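Local coordinates for gram-negative insecticidal protein (Chromobacterium piscinae, PDB 6FBM) that is an insecticidal toxin of the MACPF and beta-tripod families that probably acts by assembling into pores in target-cell membranes, at residues 150-164 against 286-300. Sequence-based numbering, arbitrary orientation.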
ATOM      1  N   ARG A 150       7.150 -33.035  28.211  1.00 36.18           N
ATOM      2  CA  ARG A 150       7.636 -34.394  28.488  1.00 37.90           C
ATOM      3  C   ARG A 150       7.796 -34.652  29.991  1.00 37.89           C
ATOM      4  O   ARG A 150       7.380 -35.708  30.482  1.00 36.79           O
ATOM      5  CB  ARG A 150       8.967 -34.702  27.772  1.00 40.20           C
ATOM      6  CG  ARG A 150       9.545 -36.091  28.087  1.00 42.97           C
ATOM      7  CD  ARG A 150      10.936 -36.356  27.530  1.00 46.29           C
ATOM      8  NE  ARG A 150      10.932 -36.285  26.072  1.00 49.26           N
ATOM      9  CZ  ARG A 150      10.392 -37.199  25.248  1.00 52.68           C
ATOM     10  NH1 ARG A 150       9.789 -38.319  25.718  1.00 48.28           N
ATOM     11  NH2 ARG A 150      10.446 -36.979  23.925  1.00 52.38           N
ATOM     12  N   ASP A 151       8.400 -33.698  30.710  1.00 37.01           N
ATOM     13  CA  ASP A 151       8.654 -33.873  32.140  1.00 39.84           C
ATOM     14  C   ASP A 151       7.326 -33.986  32.888  1.00 39.58           C
ATOM     15  O   ASP A 151       7.116 -34.978  33.596  1.00 38.43           O
ATOM     16  CB  ASP A 151       9.571 -32.776  32.709  1.00 38.98           C
ATOM     17  CG  ASP A 151      11.048 -32.923  32.213  1.00 41.87           C
ATOM     18  OD1 ASP A 151      11.428 -33.967  31.628  1.00 39.88           O
ATOM     19  OD2 ASP A 151      11.869 -31.987  32.386  1.00 45.29           O
ATOM     20  N   ASP A 152       6.423 -33.028  32.664  1.00 37.64           N
ATOM     21  CA  ASP A 152       5.116 -33.029  33.337  1.00 37.78           C
ATOM     22  C   ASP A 152       4.287 -34.248  32.986  1.00 36.72           C
ATOM     23  O   ASP A 152       3.749 -34.910  33.879  1.00 36.87           O
ATOM     24  CB  ASP A 152       4.312 -31.753  33.019  1.00 39.15           C
ATOM     25  CG  ASP A 152       4.892 -30.520  33.669  1.00 38.63           C
ATOM     26  OD1 ASP A 152       5.658 -30.684  34.627  1.00 40.81           O
ATOM     27  OD2 ASP A 152       4.593 -29.389  33.235  1.00 38.20           O
ATOM     28  N   LEU A 153       4.203 -34.541  31.692  1.00 35.51           N
ATOM     29  CA  LEU A 153       3.440 -35.682  31.185  1.00 34.96           C
ATOM     30  C   LEU A 153       3.861 -36.985  31.852  1.00 35.94           C
ATOM     31  O   LEU A 153       3.011 -37.767  32.250  1.00 35.33           O
ATOM     32  CB  LEU A 153       3.606 -35.787  29.670  1.00 34.66           C
ATOM     33  CG  LEU A 153       2.983 -36.971  28.947  1.00 35.10           C
ATOM     34  CD1 LEU A 153       1.463 -36.932  29.024  1.00 35.80           C
ATOM     35  CD2 LEU A 153       3.437 -36.959  27.499  1.00 36.12           C
ATOM     36  N   ASN A 154       5.169 -37.196  31.980  1.00 37.98           N
ATOM     37  CA  ASN A 154       5.719 -38.462  32.476  1.00 39.92           C
ATOM     38  C   ASN A 154       6.020 -38.504  34.004  1.00 42.26           C
ATOM     39  O   ASN A 154       6.257 -39.582  34.543  1.00 43.08           O
ATOM     40  CB  ASN A 154       6.966 -38.833  31.660  1.00 39.65           C
ATOM     41  CG  ASN A 154       6.644 -39.184  30.211  1.00 41.03           C
ATOM     42  OD1 ASN A 154       6.003 -40.200  29.935  1.00 42.98           O
ATOM     43  ND2 ASN A 154       7.101 -38.352  29.279  1.00 36.63           N
ATOM     44  N   ASN A 155       6.016 -37.350  34.680  1.00 44.49           N
ATOM     45  CA  ASN A 155       6.194 -37.277  36.141  1.00 44.76           C
ATOM     46  C   ASN A 155       4.978 -37.907  36.825  1.00 46.58           C
ATOM     47  O   ASN A 155       3.880 -37.409  36.647  1.00 49.38           O
ATOM     48  CB  ASN A 155       6.345 -35.810  36.578  1.00 45.22           C
ATOM     49  CG  ASN A 155       6.477 -35.623  38.086  1.00 45.22           C
ATOM     50  OD1 ASN A 155       6.345 -36.553  38.876  1.00 45.78           O
ATOM     51  ND2 ASN A 155       6.730 -34.392  38.482  1.00 42.82           N
ATOM     52  N   PRO A 156       5.168 -38.991  37.621  1.00 46.64           N
ATOM     53  CA  PRO A 156       3.992 -39.611  38.265  1.00 46.69           C
ATOM     54  C   PRO A 156       3.370 -38.775  39.405  1.00 46.99           C
ATOM     55  O   PRO A 156       2.218 -39.007  39.782  1.00 41.73           O
ATOM     56  CB  PRO A 156       4.536 -40.954  38.798  1.00 46.83           C
ATOM     57  CG  PRO A 156       5.894 -41.120  38.198  1.00 45.30           C
ATOM     58  CD  PRO A 156       6.400 -39.733  37.945  1.00 45.64           C
ATOM     59  N   ASN A 157       4.124 -37.811  39.915  1.00 49.67           N
ATOM     60  CA  ASN A 157       3.634 -36.903  40.947  1.00 49.32           C
ATOM     61  C   ASN A 157       2.934 -35.669  40.402  1.00 45.36           C
ATOM     62  O   ASN A 157       2.470 -34.856  41.177  1.00 40.33           O
ATOM     63  CB  ASN A 157       4.803 -36.493  41.864  1.00 53.60           C
ATOM     64  CG  ASN A 157       5.420 -37.676  42.593  1.00 57.05           C
ATOM     65  OD1 ASN A 157       4.715 -38.610  42.983  1.00 65.56           O
ATOM     66  ND2 ASN A 157       6.738 -37.641  42.777  1.00 53.50           N
ATOM     67  N   MET A 158       2.885 -35.514  39.082  1.00 49.28           N
ATOM     68  CA  MET A 158       2.104 -34.447  38.451  1.00 48.53           C
ATOM     69  C   MET A 158       0.690 -34.965  38.251  1.00 44.65           C
ATOM     70  O   MET A 158       0.474 -35.834  37.405  1.00 39.81           O
ATOM     71  CB  MET A 158       2.702 -34.053  37.102  1.00 50.75           C
ATOM     72  CG  MET A 158       1.870 -33.065  36.293  1.00 54.31           C
ATOM     73  SD  MET A 158       2.176 -31.344  36.690  1.00 58.49           S
ATOM     74  CE  MET A 158       1.381 -31.150  38.277  1.00 60.72           C
ATOM     75  N   PRO A 159      -0.287 -34.427  39.018  1.00 44.24           N
ATOM     76  CA  PRO A 159      -1.624 -35.020  38.872  1.00 43.40           C
ATOM     77  C   PRO A 159      -2.309 -34.682  37.540  1.00 42.49           C
ATOM     78  O   PRO A 159      -2.052 -33.619  36.948  1.00 43.64           O
ATOM     79  CB  PRO A 159      -2.411 -34.439  40.059  1.00 44.77           C
ATOM     80  CG  PRO A 159      -1.421 -33.843  40.999  1.00 43.70           C
ATOM     81  CD  PRO A 159      -0.235 -33.474  40.152  1.00 44.63           C
ATOM     82  N   ALA A 160      -3.169 -35.593  37.086  1.00 40.00           N
ATOM     83  CA  ALA A 160      -3.929 -35.439  35.843  1.00 39.48           C
ATOM     84  C   ALA A 160      -4.590 -34.065  35.652  1.00 37.13           C
ATOM     85  O   ALA A 160      -4.516 -33.482  34.569  1.00 36.81           O
ATOM     86  CB  ALA A 160      -4.972 -36.521  35.757  1.00 38.17           C
ATOM     87  N   MET A 161      -5.231 -33.557  36.707  1.00 37.37           N
ATOM     88  CA  MET A 161      -5.929 -32.269  36.616  1.00 41.80           C
ATOM     89  C   MET A 161      -5.012 -31.104  36.229  1.00 43.37           C
ATOM     90  O   MET A 161      -5.386 -30.250  35.428  1.00 46.07           O
ATOM     91  CB  MET A 161      -6.668 -31.933  37.932  1.00 42.32           C
ATOM     92  CG  MET A 161      -7.972 -32.683  38.187  1.00 45.31           C
ATOM     93  SD  MET A 161      -9.139 -32.864  36.806  1.00 42.14           S
ATOM     94  CE  MET A 161      -8.592 -34.499  36.241  1.00 38.80           C
ATOM     95  N   GLU A 162      -3.820 -31.068  36.811  1.00 43.49           N
ATOM     96  CA  GLU A 162      -2.870 -30.009  36.498  1.00 44.96           C
ATOM     97  C   GLU A 162      -2.360 -30.170  35.093  1.00 38.45           C
ATOM     98  O   GLU A 162      -2.302 -29.196  34.341  1.00 36.45           O
ATOM     99  CB  GLU A 162      -1.675 -30.019  37.450  1.00 50.43           C
ATOM    100  CG  GLU A 162      -1.669 -28.886  38.464  1.00 53.89           C
ATOM    101  CD  GLU A 162      -0.343 -28.161  38.450  1.00 58.27           C
ATOM    102  OE1 GLU A 162       0.353 -28.133  39.488  1.00 60.80           O
ATOM    103  OE2 GLU A 162       0.063 -27.665  37.353  1.00 64.70           O
ATOM    104  N   LEU A 163      -1.976 -31.399  34.766  1.00 32.96           N
ATOM    105  CA  LEU A 163      -1.495 -31.718  33.441  1.00 30.13           C
ATOM    106  C   LEU A 163      -2.515 -31.242  32.427  1.00 29.38           C
ATOM    107  O   LEU A 163      -2.160 -30.530  31.494  1.00 27.03           O
ATOM    108  CB  LEU A 163      -1.242 -33.217  33.283  1.00 28.93           C
ATOM    109  CG  LEU A 163      -0.540 -33.646  31.995  1.00 27.19           C
ATOM    110  CD1 LEU A 163       0.896 -33.170  31.981  1.00 27.18           C
ATOM    111  CD2 LEU A 163      -0.572 -35.150  31.885  1.00 27.66           C
ATOM    112  N   PHE A 164      -3.779 -31.601  32.650  1.00 29.62           N
ATOM    113  CA  PHE A 164      -4.855 -31.210  31.748  1.00 31.31           C
ATOM    114  C   PHE A 164      -5.116 -29.702  31.708  1.00 34.02           C
ATOM    115  O   PHE A 164      -5.413 -29.176  30.634  1.00 35.49           O
ATOM    116  CB  PHE A 164      -6.161 -31.968  32.050  1.00 28.85           C
ATOM    117  CG  PHE A 164      -6.107 -33.459  31.795  1.00 26.77           C
ATOM    118  CD1 PHE A 164      -5.152 -34.039  30.955  1.00 26.74           C
ATOM    119  CD2 PHE A 164      -7.052 -34.288  32.385  1.00 25.63           C
ATOM    120  CE1 PHE A 164      -5.129 -35.412  30.741  1.00 26.36           C
ATOM    121  CE2 PHE A 164      -7.038 -35.652  32.157  1.00 25.86           C
ATOM    122  CZ  PHE A 164      -6.078 -36.216  31.338  1.00 25.90           C
ATOM    123  N   LEU A 286       0.588 -40.221  24.647  1.00 19.82           N
ATOM    124  CA  LEU A 286       1.982 -39.785  24.534  1.00 19.97           C
ATOM    125  C   LEU A 286       2.878 -40.155  25.710  1.00 22.61           C
ATOM    126  O   LEU A 286       4.108 -40.010  25.634  1.00 23.58           O
ATOM    127  CB  LEU A 286       2.022 -38.266  24.357  1.00 18.27           C
ATOM    128  CG  LEU A 286       1.270 -37.717  23.146  1.00 16.76           C
ATOM    129  CD1 LEU A 286       1.131 -36.201  23.276  1.00 16.56           C
ATOM    130  CD2 LEU A 286       2.004 -38.113  21.877  1.00 15.84           C
ATOM    131  N   ALA A 287       2.280 -40.578  26.822  1.00 25.05           N
ATOM    132  CA  ALA A 287       3.054 -40.914  28.014  1.00 28.52           C
ATOM    133  C   ALA A 287       3.876 -42.182  27.764  1.00 29.93           C
ATOM    134  O   ALA A 287       3.419 -43.086  27.052  1.00 30.71           O
ATOM    135  CB  ALA A 287       2.124 -41.098  29.199  1.00 28.61           C
ATOM    136  N   ASP A 288       5.094 -42.229  28.316  1.00 32.92           N
ATOM    137  CA  ASP A 288       6.007 -43.384  28.136  1.00 35.42           C
ATOM    138  C   ASP A 288       5.445 -44.684  28.720  1.00 37.97           C
ATOM    139  O   ASP A 288       5.406 -45.701  28.026  1.00 37.77           O
ATOM    140  CB  ASP A 288       7.389 -43.113  28.758  1.00 33.60           C
ATOM    141  CG  ASP A 288       8.205 -42.093  27.989  1.00 32.57           C
ATOM    142  OD1 ASP A 288       8.047 -41.949  26.765  1.00 33.05           O
ATOM    143  OD2 ASP A 288       9.044 -41.441  28.615  1.00 32.92           O
ATOM    144  N   LYS A 289       4.981 -44.627  29.968  1.00 42.13           N
ATOM    145  CA  LYS A 289       4.558 -45.829  30.694  1.00 52.43           C
ATOM    146  C   LYS A 289       3.055 -46.098  30.536  1.00 51.55           C
ATOM    147  O   LYS A 289       2.262 -45.193  30.711  1.00 51.65           O
ATOM    148  CB  LYS A 289       4.911 -45.691  32.178  1.00 61.07           C
ATOM    149  CG  LYS A 289       6.349 -45.295  32.445  1.00 66.14           C
ATOM    150  CD  LYS A 289       6.846 -45.657  33.837  1.00 71.86           C
ATOM    151  CE  LYS A 289       8.109 -44.833  34.109  1.00 74.55           C
ATOM    152  NZ  LYS A 289       9.109 -45.435  35.044  1.00 75.14           N
ATOM    153  N   PRO A 290       2.659 -47.344  30.225  1.00 54.47           N
ATOM    154  CA  PRO A 290       1.221 -47.691  30.206  1.00 56.20           C
ATOM    155  C   PRO A 290       0.420 -47.345  31.481  1.00 55.04           C
ATOM    156  O   PRO A 290      -0.774 -47.073  31.385  1.00 51.30           O
ATOM    157  CB  PRO A 290       1.233 -49.217  29.992  1.00 57.36           C
ATOM    158  CG  PRO A 290       2.507 -49.483  29.254  1.00 57.60           C
ATOM    159  CD  PRO A 290       3.499 -48.456  29.729  1.00 57.32           C
ATOM    160  N   GLU A 291       1.072 -47.353  32.643  1.00 55.52           N
ATOM    161  CA  GLU A 291       0.426 -47.039  33.930  1.00 53.20           C
ATOM    162  C   GLU A 291       0.033 -45.568  33.966  1.00 50.77           C
ATOM    163  O   GLU A 291      -0.994 -45.201  34.530  1.00 55.68           O
ATOM    164  CB  GLU A 291       1.359 -47.310  35.132  1.00 53.90           C
ATOM    165  CG  GLU A 291       2.032 -48.679  35.160  1.00 55.43           C
ATOM    166  CD  GLU A 291       3.378 -48.687  34.444  1.00 54.83           C
ATOM    167  OE1 GLU A 291       4.300 -47.946  34.862  1.00 55.08           O
ATOM    168  OE2 GLU A 291       3.504 -49.412  33.436  1.00 49.87           O
ATOM    169  N   ARG A 292       0.895 -44.736  33.391  1.00 46.66           N
ATOM    170  CA  ARG A 292       0.684 -43.294  33.303  1.00 43.92           C
ATOM    171  C   ARG A 292      -0.406 -42.946  32.269  1.00 44.06           C
ATOM    172  O   ARG A 292      -1.257 -42.088  32.526  1.00 44.24           O
ATOM    173  CB  ARG A 292       2.024 -42.615  32.986  1.00 40.67           C
ATOM    174  CG  ARG A 292       2.031 -41.097  32.974  1.00 38.41           C
ATOM    175  CD  ARG A 292       1.432 -40.452  34.207  1.00 35.81           C
ATOM    176  NE  ARG A 292       1.690 -39.017  34.191  1.00 38.45           N
ATOM    177  CZ  ARG A 292       1.209 -38.134  35.068  1.00 38.82           C
ATOM    178  NH1 ARG A 292       0.404 -38.512  36.076  1.00 40.09           N
ATOM    179  NH2 ARG A 292       1.537 -36.844  34.925  1.00 37.09           N
ATOM    180  N   ARG A 293      -0.394 -43.635  31.124  1.00 42.90           N
ATOM    181  CA  ARG A 293      -1.442 -43.495  30.100  1.00 43.74           C
ATOM    182  C   ARG A 293      -2.793 -43.762  30.697  1.00 43.74           C
ATOM    183  O   ARG A 293      -3.768 -43.080  30.403  1.00 45.55           O
ATOM    184  CB  ARG A 293      -1.258 -44.490  28.947  1.00 46.21           C
ATOM    185  CG  ARG A 293      -0.028 -44.266  28.082  1.00 47.65           C
ATOM    186  CD  ARG A 293       0.158 -45.380  27.071  1.00 47.25           C
ATOM    187  NE  ARG A 293       1.548 -45.440  26.635  1.00 48.28           N
ATOM    188  CZ  ARG A 293       2.089 -46.425  25.912  1.00 52.88           C
ATOM    189  NH1 ARG A 293       1.343 -47.419  25.424  1.00 52.67           N
ATOM    190  NH2 ARG A 293       3.380 -46.367  25.602  1.00 52.04           N
ATOM    191  N   VAL A 294      -2.843 -44.790  31.526  1.00 42.24           N
ATOM    192  CA  VAL A 294      -4.080 -45.249  32.095  1.00 40.90           C
ATOM    193  C   VAL A 294      -4.528 -44.289  33.174  1.00 37.72           C
ATOM    194  O   VAL A 294      -5.705 -43.946  33.194  1.00 37.72           O
ATOM    195  CB  VAL A 294      -3.970 -46.728  32.579  1.00 42.51           C
ATOM    196  CG1 VAL A 294      -5.153 -47.138  33.449  1.00 41.87           C
ATOM    197  CG2 VAL A 294      -3.876 -47.659  31.370  1.00 41.13           C
ATOM    198  N   GLU A 295      -3.636 -43.844  34.065  1.00 35.16           N
ATOM    199  CA  GLU A 295      -4.094 -42.982  35.161  1.00 36.05           C
ATOM    200  C   GLU A 295      -4.570 -41.638  34.644  1.00 37.19           C
ATOM    201  O   GLU A 295      -5.553 -41.092  35.162  1.00 37.71           O
ATOM    202  CB  GLU A 295      -3.103 -42.836  36.325  1.00 34.90           C
ATOM    203  CG  GLU A 295      -1.788 -42.169  36.022  1.00 35.64           C
ATOM    204  CD  GLU A 295      -1.145 -41.474  37.217  1.00 34.35           C
ATOM    205  OE1 GLU A 295       0.091 -41.370  37.286  1.00 33.99           O
ATOM    206  OE2 GLU A 295      -1.854 -40.954  38.085  1.00 34.95           O
ATOM    207  N   LEU A 296      -3.904 -41.131  33.608  1.00 37.09           N
ATOM    208  CA  LEU A 296      -4.345 -39.891  32.957  1.00 36.11           C
ATOM    209  C   LEU A 296      -5.701 -40.081  32.293  1.00 36.63           C
ATOM    210  O   LEU A 296      -6.605 -39.275  32.490  1.00 41.31           O
ATOM    211  CB  LEU A 296      -3.302 -39.372  31.969  1.00 36.13           C
ATOM    212  CG  LEU A 296      -1.980 -38.898  32.583  1.00 34.28           C
ATOM    213  CD1 LEU A 296      -1.011 -38.490  31.481  1.00 33.88           C
ATOM    214  CD2 LEU A 296      -2.182 -37.759  33.573  1.00 33.34           C
ATOM    215  N   GLU A 297      -5.868 -41.177  31.563  1.00 36.97           N
ATOM    216  CA  GLU A 297      -7.162 -41.471  30.936  1.00 35.92           C
ATOM    217  C   GLU A 297      -8.311 -41.657  31.929  1.00 35.35           C
ATOM    218  O   GLU A 297      -9.439 -41.235  31.646  1.00 34.33           O
ATOM    219  CB  GLU A 297      -7.059 -42.682  30.006  1.00 37.97           C
ATOM    220  CG  GLU A 297      -8.383 -43.023  29.332  1.00 39.45           C
ATOM    221  CD  GLU A 297      -8.216 -43.775  28.020  1.00 42.70           C
ATOM    222  OE1 GLU A 297      -7.178 -44.464  27.833  1.00 40.21           O
ATOM    223  OE2 GLU A 297      -9.129 -43.656  27.171  1.00 44.73           O
ATOM    224  N   ASP A 298      -8.031 -42.279  33.075  1.00 35.89           N
ATOM    225  CA  ASP A 298      -9.042 -42.476  34.135  1.00 34.87           C
ATOM    226  C   ASP A 298      -9.517 -41.166  34.733  1.00 34.27           C
ATOM    227  O   ASP A 298     -10.655 -41.069  35.211  1.00 36.26           O
ATOM    228  CB  ASP A 298      -8.496 -43.331  35.283  1.00 36.60           C
ATOM    229  CG  ASP A 298      -8.334 -44.790  34.912  1.00 36.98           C
ATOM    230  OD1 ASP A 298      -8.970 -45.232  33.948  1.00 39.76           O
ATOM    231  OD2 ASP A 298      -7.586 -45.510  35.600  1.00 37.05           O
ATOM    232  N   ALA A 299      -8.646 -40.162  34.719  1.00 30.69           N
ATOM    233  CA  ALA A 299      -8.980 -38.872  35.275  1.00 30.39           C
ATOM    234  C   ALA A 299      -9.835 -38.003  34.333  1.00 32.41           C
ATOM    235  O   ALA A 299     -10.350 -36.941  34.746  1.00 31.58           O
ATOM    236  CB  ALA A 299      -7.711 -38.153  35.663  1.00 29.80           C
ATOM    237  N   PHE A 300     -10.013 -38.437  33.079  1.00 32.71           N
ATOM    238  CA  PHE A 300     -10.748 -37.609  32.123  1.00 33.31           C
ATOM    239  C   PHE A 300     -12.212 -37.376  32.521  1.00 34.13           C
ATOM    240  O   PHE A 300     -12.681 -36.254  32.421  1.00 32.50           O
ATOM    241  CB  PHE A 300     -10.620 -38.148  30.706  1.00 33.64           C
ATOM    242  CG  PHE A 300     -11.133 -37.214  29.647  1.00 33.48           C
ATOM    243  CD1 PHE A 300     -10.604 -35.937  29.511  1.00 33.17           C
ATOM    244  CD2 PHE A 300     -12.127 -37.625  28.762  1.00 32.28           C
ATOM    245  CE1 PHE A 300     -11.071 -35.082  28.523  1.00 33.24           C
ATOM    246  CE2 PHE A 300     -12.580 -36.783  27.774  1.00 32.18           C
ATOM    247  CZ  PHE A 300     -12.066 -35.503  27.655  1.00 33.08           C
TER
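The guanidinium of R292 is sandwiched: CD2 of L296 sits 3.6 Å above the centre of one face, and the carbonyl oxygen of N155 lies over the opposite face towards the rim, where the angle is too poor for a hydrogen bond. Its edge takes the real bonds. R292 NE reaches L153 O at 2.7 Å, nearly straight (166°) and in the guanidinium plane. R292 NH1 and NH2 grip M158 O end-on, at 3.0 and 2.9 Å. NH1 also forms a salt bridge to E295 OE1, met from above the carboxylate plane. With CG anti to the backbone N (chi1 -175°) and one bend at chi2, the chain delivers this group to carbonyls at the end of helix 147-154 and in the turn after it; bonds on two edges of the plane should fix its rotation. The F164 ring turns its edge to the carbonyl of L296, F164 CZ to L296 O 3.3 Å. N154 OD1 receives the D288 backbone N-H in the carbonyl plane (2.8 Å, almost straight), and N154 ND2 ties back to R150 O. The L296 side chain is a knob in the hole formed by L153, A160, L163 and F164, its CD1 3.8 Å from L153 CD1. Helix 290-298 runs at 82° to helix 160-164; its buried R292 and L296 plug the corner between two consecutive helices, 147-154 and 160-167, joined through the type I turn N155-M158, within the MACPF region.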